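Local structure of putative major capsid protein (Cafeteriavirus-dependent mavirus, 6G44) at residues C[144-149]-C[173-177]; C[93-98]-C[163-168]; C[149-154]-C[349-353]. The protein probably builds the outer protein shell of the virophage mavirus, assembling as trimers of a double jelly-roll capsid subunit. Where two conformers were deposited one is given. Numbering follows the deposited sequence.

Contact 1 (C[144-149]-C[173-177]); sequences PCSDVD and RMSRG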
loop_
_atom_site.group_PDB
_atom_site.type_symbol
_atom_site.label_atom_id
_atom_site.label_comp_id
_atom_site.label_asym_id
_atom_site.label_seq_id
_atom_site.Cartn_x
_atom_site.Cartn_y
_atom_site.Cartn_z
ATOM N N PRO C 144 -18.000 0.767 -0.516
ATOM C CA PRO C 144 -17.459 -0.472 0.064
ATOM C C PRO C 144 -17.051 -1.473 -1.015
ATOM O O PRO C 144 -16.312 -2.423 -0.730
ATOM C CB PRO C 144 -18.612 -1.023 0.928
ATOM C CG PRO C 144 -19.835 -0.447 0.251
ATOM C CD PRO C 144 -19.439 0.928 -0.219
ATOM N N CYS C 145 -17.544 -1.307 -2.235
ATOM C CA CYS C 145 -17.240 -2.239 -3.319
ATOM C C CYS C 145 -16.391 -1.500 -4.336
ATOM O O CYS C 145 -16.870 -1.147 -5.424
ATOM C CB CYS C 145 -18.551 -2.705 -3.946
ATOM S SG CYS C 145 -19.504 -3.740 -2.813
ATOM N N SER C 146 -15.119 -1.280 -3.995
ATOM C CA SER C 146 -14.219 -0.457 -4.796
ATOM C C SER C 146 -13.251 -1.229 -5.674
ATOM O O SER C 146 -12.650 -0.630 -6.549
ATOM C CB SER C 146 -13.416 0.516 -3.932
ATOM O OG SER C 146 -12.644 -0.165 -2.974
ATOM N N ASP C 147 -13.108 -2.528 -5.469
ATOM C CA ASP C 147 -12.228 -3.333 -6.308
ATOM C C ASP C 147 -12.799 -3.404 -7.716
ATOM O O ASP C 147 -14.018 -3.647 -7.864
ATOM C CB ASP C 147 -12.088 -4.728 -5.697
ATOM C CG ASP C 147 -11.271 -5.663 -6.543
ATOM O OD1 ASP C 147 -11.877 -6.336 -7.416
ATOM O OD2 ASP C 147 -10.042 -5.748 -6.332
ATOM N N VAL C 148 -11.945 -3.203 -8.728
ATOM C CA VAL C 148 -12.317 -3.205 -10.129
ATOM C C VAL C 148 -11.825 -4.494 -10.772
ATOM O O VAL C 148 -10.650 -4.874 -10.606
ATOM C CB VAL C 148 -11.753 -1.948 -10.826
ATOM C CG1 VAL C 148 -11.939 -2.005 -12.321
ATOM C CG2 VAL C 148 -12.374 -0.677 -10.256
ATOM N N ASP C 149 -12.697 -5.151 -11.533
ATOM C CA ASP C 149 -12.362 -6.430 -12.154
ATOM C C ASP C 149 -11.218 -6.289 -13.154
ATOM O O ASP C 149 -11.163 -5.364 -13.980
ATOM C CB ASP C 149 -13.542 -6.978 -12.952
ATOM C CG ASP C 149 -14.722 -7.367 -12.090
ATOM O OD1 ASP C 149 -14.530 -7.807 -10.963
ATOM O OD2 ASP C 149 -15.867 -7.253 -12.591
ATOM N N ARG C 173 -9.883 -4.125 0.842
ATOM C CA ARG C 173 -10.170 -3.360 -0.377
ATOM C C ARG C 173 -10.282 -4.251 -1.617
ATOM O O ARG C 173 -10.842 -3.812 -2.616
ATOM C CB ARG C 173 -9.181 -2.199 -0.580
ATOM C CG ARG C 173 -7.887 -2.472 -1.340
ATOM C CD ARG C 173 -7.448 -1.172 -2.023
ATOM N NE ARG C 173 -6.052 -1.149 -2.434
ATOM C CZ ARG C 173 -5.598 -1.595 -3.596
ATOM N NH1 ARG C 173 -6.424 -2.121 -4.479
ATOM N NH2 ARG C 173 -4.308 -1.518 -3.872
ATOM N N MET C 174 -9.808 -5.498 -1.550
ATOM C CA MET C 174 -9.853 -6.415 -2.688
ATOM C C MET C 174 -11.223 -7.046 -2.860
ATOM O O MET C 174 -11.517 -7.649 -3.904
ATOM C CB MET C 174 -8.857 -7.578 -2.491
ATOM C CG MET C 174 -7.396 -7.160 -2.433
ATOM S SD MET C 174 -6.876 -6.482 -4.009
ATOM C CE MET C 174 -6.998 -4.738 -3.645
ATOM N N SER C 175 -12.046 -6.952 -1.819
ATOM C CA SER C 175 -13.291 -7.726 -1.769
ATOM C C SER C 175 -14.559 -6.905 -2.007
ATOM O O SER C 175 -14.767 -5.864 -1.381
ATOM C CB SER C 175 -13.398 -8.415 -0.406
ATOM O OG SER C 175 -14.659 -9.120 -0.304
ATOM N N ARG C 176 -15.427 -7.430 -2.886
ATOM C CA ARG C 176 -16.837 -7.014 -3.017
ATOM C C ARG C 176 -17.782 -8.106 -2.514
ATOM O O ARG C 176 -18.987 -8.103 -2.838
ATOM C CB ARG C 176 -17.145 -6.693 -4.479
ATOM C CG ARG C 176 -16.204 -5.690 -5.130
ATOM C CD ARG C 176 -16.711 -5.137 -6.469
ATOM N NE ARG C 176 -17.067 -6.194 -7.431
ATOM C CZ ARG C 176 -16.279 -6.702 -8.388
ATOM N NH1 ARG C 176 -15.020 -6.294 -8.556
ATOM N NH2 ARG C 176 -16.735 -7.678 -9.156
ATOM N N GLY C 177 -17.242 -9.005 -1.695
ATOM C CA GLY C 177 -17.965 -10.186 -1.241
ATOM C C GLY C 177 -18.683 -9.947 0.058
ATOM O O GLY C 177 -18.649 -8.851 0.630
HETATM O O HOH W 1 -13.678 -3.589 -2.721
#

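Contact 2 (C[93-98]-C[163-168]); sequences KDQIGL and YRQGTE. With SO4 (sulfate ion), chain F; SO4 (sulfate ion), chain K.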
loop_
_atom_site.group_PDB
_atom_site.type_symbol
_atom_site.label_atom_id
_atom_site.label_comp_id
_atom_site.label_asym_id
_atom_site.label_seq_id
_atom_site.Cartn_x
_atom_site.Cartn_y
_atom_site.Cartn_z
ATOM N N LYS C 93 -19.791 -20.870 -1.887
ATOM C CA LYS C 93 -18.724 -20.260 -1.109
ATOM C C LYS C 93 -17.874 -19.369 -2.016
ATOM O O LYS C 93 -17.402 -19.789 -3.069
ATOM C CB LYS C 93 -17.877 -21.314 -0.398
ATOM C CG LYS C 93 -16.751 -20.768 0.487
ATOM C CD LYS C 93 -17.200 -19.739 1.512
ATOM C CE LYS C 93 -16.060 -19.408 2.473
ATOM N NZ LYS C 93 -15.650 -20.589 3.296
ATOM N N ASP C 94 -17.715 -18.122 -1.574
ATOM C CA ASP C 94 -16.896 -17.123 -2.283
ATOM C C ASP C 94 -17.374 -16.826 -3.705
ATOM O O ASP C 94 -16.593 -16.492 -4.597
ATOM C CB ASP C 94 -15.394 -17.509 -2.246
ATOM C CG ASP C 94 -14.830 -17.582 -0.833
ATOM O OD1 ASP C 94 -15.233 -16.793 0.030
ATOM O OD2 ASP C 94 -13.931 -18.422 -0.599
ATOM N N GLN C 95 -18.683 -16.943 -3.940
ATOM C CA GLN C 95 -19.211 -16.789 -5.294
ATOM C C GLN C 95 -20.248 -15.680 -5.493
ATOM O O GLN C 95 -20.565 -15.372 -6.645
ATOM C CB GLN C 95 -19.817 -18.122 -5.747
ATOM C CG GLN C 95 -18.720 -19.113 -6.080
ATOM C CD GLN C 95 -19.222 -20.506 -6.383
ATOM O OE1 GLN C 95 -20.073 -21.031 -5.668
ATOM N NE2 GLN C 95 -18.666 -21.119 -7.437
ATOM N N ILE C 96 -20.726 -15.040 -4.431
ATOM C CA ILE C 96 -21.778 -14.027 -4.518
ATOM C C ILE C 96 -21.282 -12.724 -3.906
ATOM O O ILE C 96 -20.676 -12.728 -2.821
ATOM C CB ILE C 96 -23.053 -14.455 -3.729
ATOM C CG1 ILE C 96 -23.572 -15.818 -4.192
ATOM C CG2 ILE C 96 -24.155 -13.408 -3.853
ATOM C CD1 ILE C 96 -23.983 -15.877 -5.645
ATOM N N GLY C 97 -21.565 -11.627 -4.570
ATOM C CA GLY C 97 -21.296 -10.314 -4.020
ATOM C C GLY C 97 -21.965 -9.253 -4.820
ATOM O O GLY C 97 -23.002 -9.488 -5.471
ATOM N N LEU C 98 -21.360 -8.068 -4.828
ATOM C CA LEU C 98 -21.847 -6.944 -5.595
ATOM C C LEU C 98 -20.850 -6.502 -6.660
ATOM O O LEU C 98 -19.633 -6.698 -6.500
ATOM C CB LEU C 98 -22.202 -5.769 -4.672
ATOM C CG LEU C 98 -23.242 -6.046 -3.592
ATOM C CD1 LEU C 98 -23.421 -4.858 -2.671
ATOM C CD2 LEU C 98 -24.586 -6.455 -4.178
ATOM N N TYR C 163 -15.268 -11.924 -4.976
ATOM C CA TYR C 163 -16.344 -12.468 -4.124
ATOM C C TYR C 163 -15.852 -13.336 -2.996
ATOM O O TYR C 163 -16.660 -13.902 -2.269
ATOM C CB TYR C 163 -17.443 -13.131 -4.986
ATOM C CG TYR C 163 -17.924 -12.202 -6.079
ATOM C CD1 TYR C 163 -18.177 -10.840 -5.843
ATOM C CD2 TYR C 163 -18.110 -12.663 -7.393
ATOM C CE1 TYR C 163 -18.541 -9.978 -6.860
ATOM C CE2 TYR C 163 -18.500 -11.805 -8.412
ATOM C CZ TYR C 163 -18.716 -10.467 -8.153
ATOM O OH TYR C 163 -19.060 -9.555 -9.119
ATOM N N ARG C 164 -14.534 -13.293 -2.730
ATOM C CA ARG C 164 -14.015 -13.946 -1.543
ATOM C C ARG C 164 -14.666 -13.108 -0.395
ATOM O O ARG C 164 -14.689 -11.871 -0.377
ATOM C CB ARG C 164 -12.493 -13.729 -1.451
ATOM C CG ARG C 164 -11.726 -14.787 -2.251
ATOM C CD ARG C 164 -10.272 -14.439 -2.587
ATOM N NE ARG C 164 -9.409 -14.494 -1.398
ATOM C CZ ARG C 164 -8.134 -14.126 -1.327
ATOM N NH1 ARG C 164 -7.465 -13.668 -2.381
ATOM N NH2 ARG C 164 -7.503 -14.210 -0.171
ATOM N N GLN C 165 -15.176 -13.863 0.568
ATOM C CA GLN C 165 -15.756 -13.222 1.755
ATOM C C GLN C 165 -14.657 -12.656 2.646
ATOM O O GLN C 165 -13.460 -12.849 2.383
ATOM C CB GLN C 165 -16.674 -14.175 2.467
ATOM C CG GLN C 165 -16.090 -15.395 3.060
ATOM C CD GLN C 165 -17.192 -16.205 3.770
ATOM O OE1 GLN C 165 -17.027 -16.615 4.899
ATOM N NE2 GLN C 165 -18.303 -16.473 3.062
ATOM N N GLY C 166 -15.063 -11.894 3.652
ATOM C CA GLY C 166 -14.106 -11.267 4.559
ATOM C C GLY C 166 -13.123 -12.218 5.207
ATOM O O GLY C 166 -11.941 -11.964 5.275
ATOM N N THR C 167 -13.614 -13.366 5.655
ATOM C CA THR C 167 -12.716 -14.352 6.278
ATOM C C THR C 167 -11.734 -14.967 5.294
ATOM O O THR C 167 -10.780 -15.654 5.693
ATOM C CB THR C 167 -13.493 -15.474 6.973
ATOM O OG1 THR C 167 -14.218 -16.206 5.969
ATOM C CG2 THR C 167 -14.405 -14.939 8.067
ATOM N N GLU C 168 -11.937 -14.741 4.001
ATOM C CA GLU C 168 -11.064 -15.213 2.960
ATOM C C GLU C 168 -10.232 -14.089 2.349
ATOM O O GLU C 168 -9.548 -14.305 1.376
ATOM C CB GLU C 168 -11.925 -15.910 1.873
ATOM C CG GLU C 168 -12.782 -17.046 2.433
ATOM C CD GLU C 168 -12.022 -18.310 2.791
ATOM O OE1 GLU C 168 -12.689 -19.311 3.186
ATOM O OE2 GLU C 168 -10.798 -18.353 2.626
HETATM S S SO4 F . -15.997 -19.890 6.923
HETATM O O1 SO4 F . -16.855 -19.617 5.747
HETATM O O2 SO4 F . -14.931 -20.847 6.552
HETATM O O3 SO4 F . -15.406 -18.613 7.392
HETATM O O4 SO4 F . -16.830 -20.568 7.935
HETATM S S SO4 K . -3.699 -14.217 -0.993
HETATM O O1 SO4 K . -3.837 -15.686 -1.161
HETATM O O2 SO4 K . -4.480 -13.486 -2.040
HETATM O O3 SO4 K . -2.243 -13.895 -1.112
HETATM O O4 SO4 K . -4.223 -13.894 0.373
HETATM O O HOH W 2 -19.279 -16.027 0.526
HETATM O O HOH W 3 -18.979 -13.537 -0.884
#

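Contact 3 (C[149-154]-C[349-353]); sequences DEYNKI and APDQL. With GOL (glycerol), chain B.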
loop_
_atom_site.group_PDB
_atom_site.type_symbol
_atom_site.label_atom_id
_atom_site.label_comp_id
_atom_site.label_asym_id
_atom_site.label_seq_id
_atom_site.Cartn_x
_atom_site.Cartn_y
_atom_site.Cartn_z
ATOM N N ASP C 149 -12.697 -5.151 -11.533
ATOM C CA ASP C 149 -12.362 -6.430 -12.154
ATOM C C ASP C 149 -11.218 -6.289 -13.154
ATOM O O ASP C 149 -11.163 -5.364 -13.980
ATOM C CB ASP C 149 -13.542 -6.978 -12.952
ATOM C CG ASP C 149 -14.722 -7.367 -12.090
ATOM O OD1 ASP C 149 -14.530 -7.807 -10.963
ATOM O OD2 ASP C 149 -15.867 -7.253 -12.591
ATOM N N GLU C 150 -10.278 -7.238 -13.085
ATOM C CA GLU C 150 -9.170 -7.279 -14.026
ATOM C C GLU C 150 -9.455 -8.127 -15.241
ATOM O O GLU C 150 -8.903 -7.853 -16.310
ATOM C CB GLU C 150 -7.909 -7.789 -13.322
ATOM C CG GLU C 150 -7.436 -6.879 -12.195
ATOM C CD GLU C 150 -8.062 -7.128 -10.827
ATOM O OE1 GLU C 150 -8.915 -8.045 -10.705
ATOM O OE2 GLU C 150 -7.682 -6.389 -9.880
ATOM N N TYR C 151 -10.254 -9.181 -15.059
ATOM C CA TYR C 151 -10.519 -10.169 -16.112
ATOM C C TYR C 151 -12.028 -10.297 -16.351
ATOM O O TYR C 151 -12.841 -9.854 -15.541
ATOM C CB TYR C 151 -9.860 -11.514 -15.806
ATOM C CG TYR C 151 -8.402 -11.363 -15.457
ATOM C CD1 TYR C 151 -7.455 -11.088 -16.430
ATOM C CD2 TYR C 151 -7.972 -11.398 -14.147
ATOM C CE1 TYR C 151 -6.134 -10.883 -16.093
ATOM C CE2 TYR C 151 -6.647 -11.176 -13.800
ATOM C CZ TYR C 151 -5.742 -10.910 -14.785
ATOM O OH TYR C 151 -4.429 -10.680 -14.411
ATOM N N ASN C 152 -12.385 -10.955 -17.446
ATOM C CA ASN C 152 -13.770 -11.003 -17.864
ATOM C C ASN C 152 -14.575 -12.165 -17.254
ATOM O O ASN C 152 -15.760 -12.306 -17.576
ATOM C CB ASN C 152 -13.858 -10.991 -19.394
ATOM C CG ASN C 152 -13.497 -12.315 -20.028
ATOM O OD1 ASN C 152 -12.834 -13.163 -19.440
ATOM N ND2 ASN C 152 -13.915 -12.476 -21.285
ATOM N N LYS C 153 -13.944 -12.976 -16.406
ATOM C CA LYS C 153 -14.603 -14.029 -15.647
ATOM C C LYS C 153 -14.027 -14.080 -14.247
ATOM O O LYS C 153 -12.825 -13.817 -14.034
ATOM C CB LYS C 153 -14.375 -15.395 -16.264
ATOM C CG LYS C 153 -14.961 -15.603 -17.640
ATOM C CD LYS C 153 -14.922 -17.079 -17.957
ATOM C CE LYS C 153 -15.421 -17.402 -19.346
ATOM N NZ LYS C 153 -14.567 -18.511 -19.799
ATOM N N ILE C 154 -14.873 -14.464 -13.295
ATOM C CA ILE C 154 -14.495 -14.618 -11.892
ATOM C C ILE C 154 -14.846 -16.030 -11.486
ATOM O O ILE C 154 -15.954 -16.500 -11.785
ATOM C CB ILE C 154 -15.284 -13.621 -11.010
ATOM C CG1 ILE C 154 -14.861 -12.188 -11.312
ATOM C CG2 ILE C 154 -15.119 -13.945 -9.534
ATOM C CD1 ILE C 154 -15.862 -11.130 -10.854
ATOM N N ALA C 349 -21.897 -10.955 -14.651
ATOM C CA ALA C 349 -20.458 -11.108 -14.923
ATOM C C ALA C 349 -19.782 -9.765 -15.087
ATOM O O ALA C 349 -20.436 -8.737 -15.191
ATOM C CB ALA C 349 -20.283 -11.917 -16.202
ATOM N N PRO C 350 -18.437 -9.758 -15.092
ATOM C CA PRO C 350 -17.719 -8.509 -15.355
ATOM C C PRO C 350 -18.102 -7.849 -16.672
ATOM O O PRO C 350 -18.425 -8.522 -17.665
ATOM C CB PRO C 350 -16.260 -8.972 -15.409
ATOM C CG PRO C 350 -16.215 -10.172 -14.515
ATOM C CD PRO C 350 -17.495 -10.868 -14.855
ATOM N N ASP C 351 -18.076 -6.531 -16.681
ATOM C CA ASP C 351 -18.229 -5.782 -17.942
ATOM C C ASP C 351 -17.067 -6.082 -18.890
ATOM O O ASP C 351 -15.931 -6.274 -18.465
ATOM C CB ASP C 351 -18.334 -4.269 -17.688
ATOM C CG ASP C 351 -19.720 -3.826 -17.245
ATOM O OD1 ASP C 351 -20.703 -4.548 -17.452
ATOM O OD2 ASP C 351 -19.817 -2.666 -16.791
ATOM N N GLN C 352 -17.363 -6.125 -20.183
ATOM C CA GLN C 352 -16.379 -6.422 -21.205
ATOM C C GLN C 352 -16.076 -5.209 -22.077
ATOM O O GLN C 352 -16.982 -4.589 -22.659
ATOM C CB GLN C 352 -16.902 -7.537 -22.094
ATOM C CG GLN C 352 -15.930 -7.981 -23.169
ATOM C CD GLN C 352 -14.817 -8.815 -22.583
ATOM O OE1 GLN C 352 -15.034 -9.986 -22.244
ATOM N NE2 GLN C 352 -13.649 -8.223 -22.413
ATOM N N LEU C 353 -14.796 -4.887 -22.167
ATOM C CA LEU C 353 -14.268 -3.922 -23.100
ATOM C C LEU C 353 -13.365 -4.681 -24.058
ATOM O O LEU C 353 -12.963 -5.816 -23.791
ATOM C CB LEU C 353 -13.454 -2.843 -22.391
ATOM C CG LEU C 353 -14.120 -2.146 -21.204
ATOM C CD1 LEU C 353 -13.138 -1.199 -20.515
ATOM C CD2 LEU C 353 -15.367 -1.364 -21.618
HETATM C C1 GOL B . -15.924 -3.422 -12.975
HETATM O O1 GOL B . -15.379 -4.152 -11.882
HETATM C C2 GOL B . -17.199 -4.087 -13.553
HETATM O O2 GOL B . -16.872 -5.330 -14.234
HETATM C C3 GOL B . -18.362 -4.156 -12.526
HETATM O O3 GOL B . -18.158 -4.964 -11.351
HETATM O O HOH W 4 -17.575 -10.823 -18.926
#

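Contact 1 (C[144-149]-C[173-177])
A single buried arginine does most of the joining here: Arg176 runs its guanidinium in beside the backbone of 144-149 and meets two aspartates and a carbonyl. Its NH1 donates to Asp147 O at 2.9 Å and, also at 2.9 Å, to Asp149 OD1; NH2 reaches the same Asp149 OD1 at 2.9 Å, so that one carboxylate oxygen sits between the two nitrogens. Asp147 OD1 adds a longer salt bridge to Arg176 NH1, 3.3 Å. Both Asp147 O and Asp149 OD1 lie near the guanidinium plane, at its edge. NE donates to Leu98 O, and NH2 has a second partner in Tyr163 OH. On the side of the 3-10 segment that ends at Met174, where the CA-to-CB bond of Asp147 points toward 173-177, water 1 accepts from Asp147 N (3.0 Å) and donates to Arg173 O (2.8 Å) and Ser175 O (2.9 Å), filling a gap where the backbones do not bond directly. Cys145 CB packs on Arg176 CD at 4.0 Å. Beyond, Ser175 OG accepts from Gly177 N (2.9 Å), an ST turn, and also bonds Arg164 O. This is a salt-bridge network, Asp147-Arg176-Asp149, joining the early and late parts of the long connection between helix 136-142 and strand 183-186 of the double jelly-roll.

Contact 2 (C[93-98]-C[163-168])
This contact belongs to the trimer-forming side of the double jelly-roll subunit, where the turn leading into strand 96-98 lies against a loop with a 3-10 segment, 166-168. Gln165 N donates to Asp94 OD1 at 3.0 Å, nearly straight. Asp94 CA makes a CA-H...O contact with Tyr163 O at 3.2 Å. The Tyr163 ring lies along the strand with Gly97 N over one face; an ideal CB on Gly97 would clash with Tyr163 CD1, so glycine suits this position. The ring's hydroxyl goes on to Arg176. Water 3 donates to Ile96 O and Tyr163 O, 2.7 Å each. Lys93 NZ forms a salt bridge with Glu168 OE1 at 3.2 Å, its hydrogen bond weak, while Glu168 OE2 accepts from Met159 N of the third subunit. Of two sulfates, probably from the crystallisation liquor, one accepts from Lys93 NZ at O1 (2.9 Å), the other from Arg164 NH1 at O2 (3.0 Å). Arg164 also folds back, NE and NH2 donating to Glu168 O at 2.8 and 2.6 Å.

Contact 3 (C[149-154]-C[349-353])
Packing comes first: the Pro350 ring points into the bend of 149-154, with CB 3.3 Å from Asp149 OD2 and 3.5 Å from Tyr151 O, CD 3.5 Å from Asn152 O, and CG 3.8 Å from Ile154 CD1, the apolar part of the contact. Among direct hydrogen bonds there is one across the segments, Asn152 ND2 to Gln352 OE1 at 2.9 Å; Gln352 NE2 is taken by Leu353 O, also 2.9 Å, which holds the amide in place. Asn152 OD1 meanwhile accepts from Phe420 N. Both segments are irregular, and they bring the long loop before strand 183-186 against the connection between strands 334-341 and 355-363 in the second half of the double jelly-roll. Solvent supplies the remaining bridges. Water 4 donates to Asn152 O (2.7 Å) and Pro350 O (2.8 Å). A glycerol, probably from the crystallisation liquor, donates from O2 to Asp149 OD2 at 2.7 Å, accepts at O2 from Asp351 N at 3.0 Å, and takes Asp149 N on O1 at 2.9 Å.

From the N terminus, 93-98 comes first, and contact 2 closes a 64-residue excursion, including helices 102-105, 123-130 and 136-142 and strands 110-114 and 117-121, when 163-168 returns to it. Inside lies 144-149, which contact 1 joins to 173-177, a short closure with no strand or alpha-helix between its segments. Contact 3 starts from 149-154 and reaches far ahead to 349-353. All three cross one another and none nests. Contacts 1 and 3 share Asp149; contacts 1 and 2 meet through Arg176 NE and Leu98 O, 2.8 Å apart; Ile154 CD1 brings contact 3 within 3.7 Å of Tyr163 CE2. The loop between helix 136-142 and strand 183-186 thus connects strand 96-98 with the connection leading into strand 355-363.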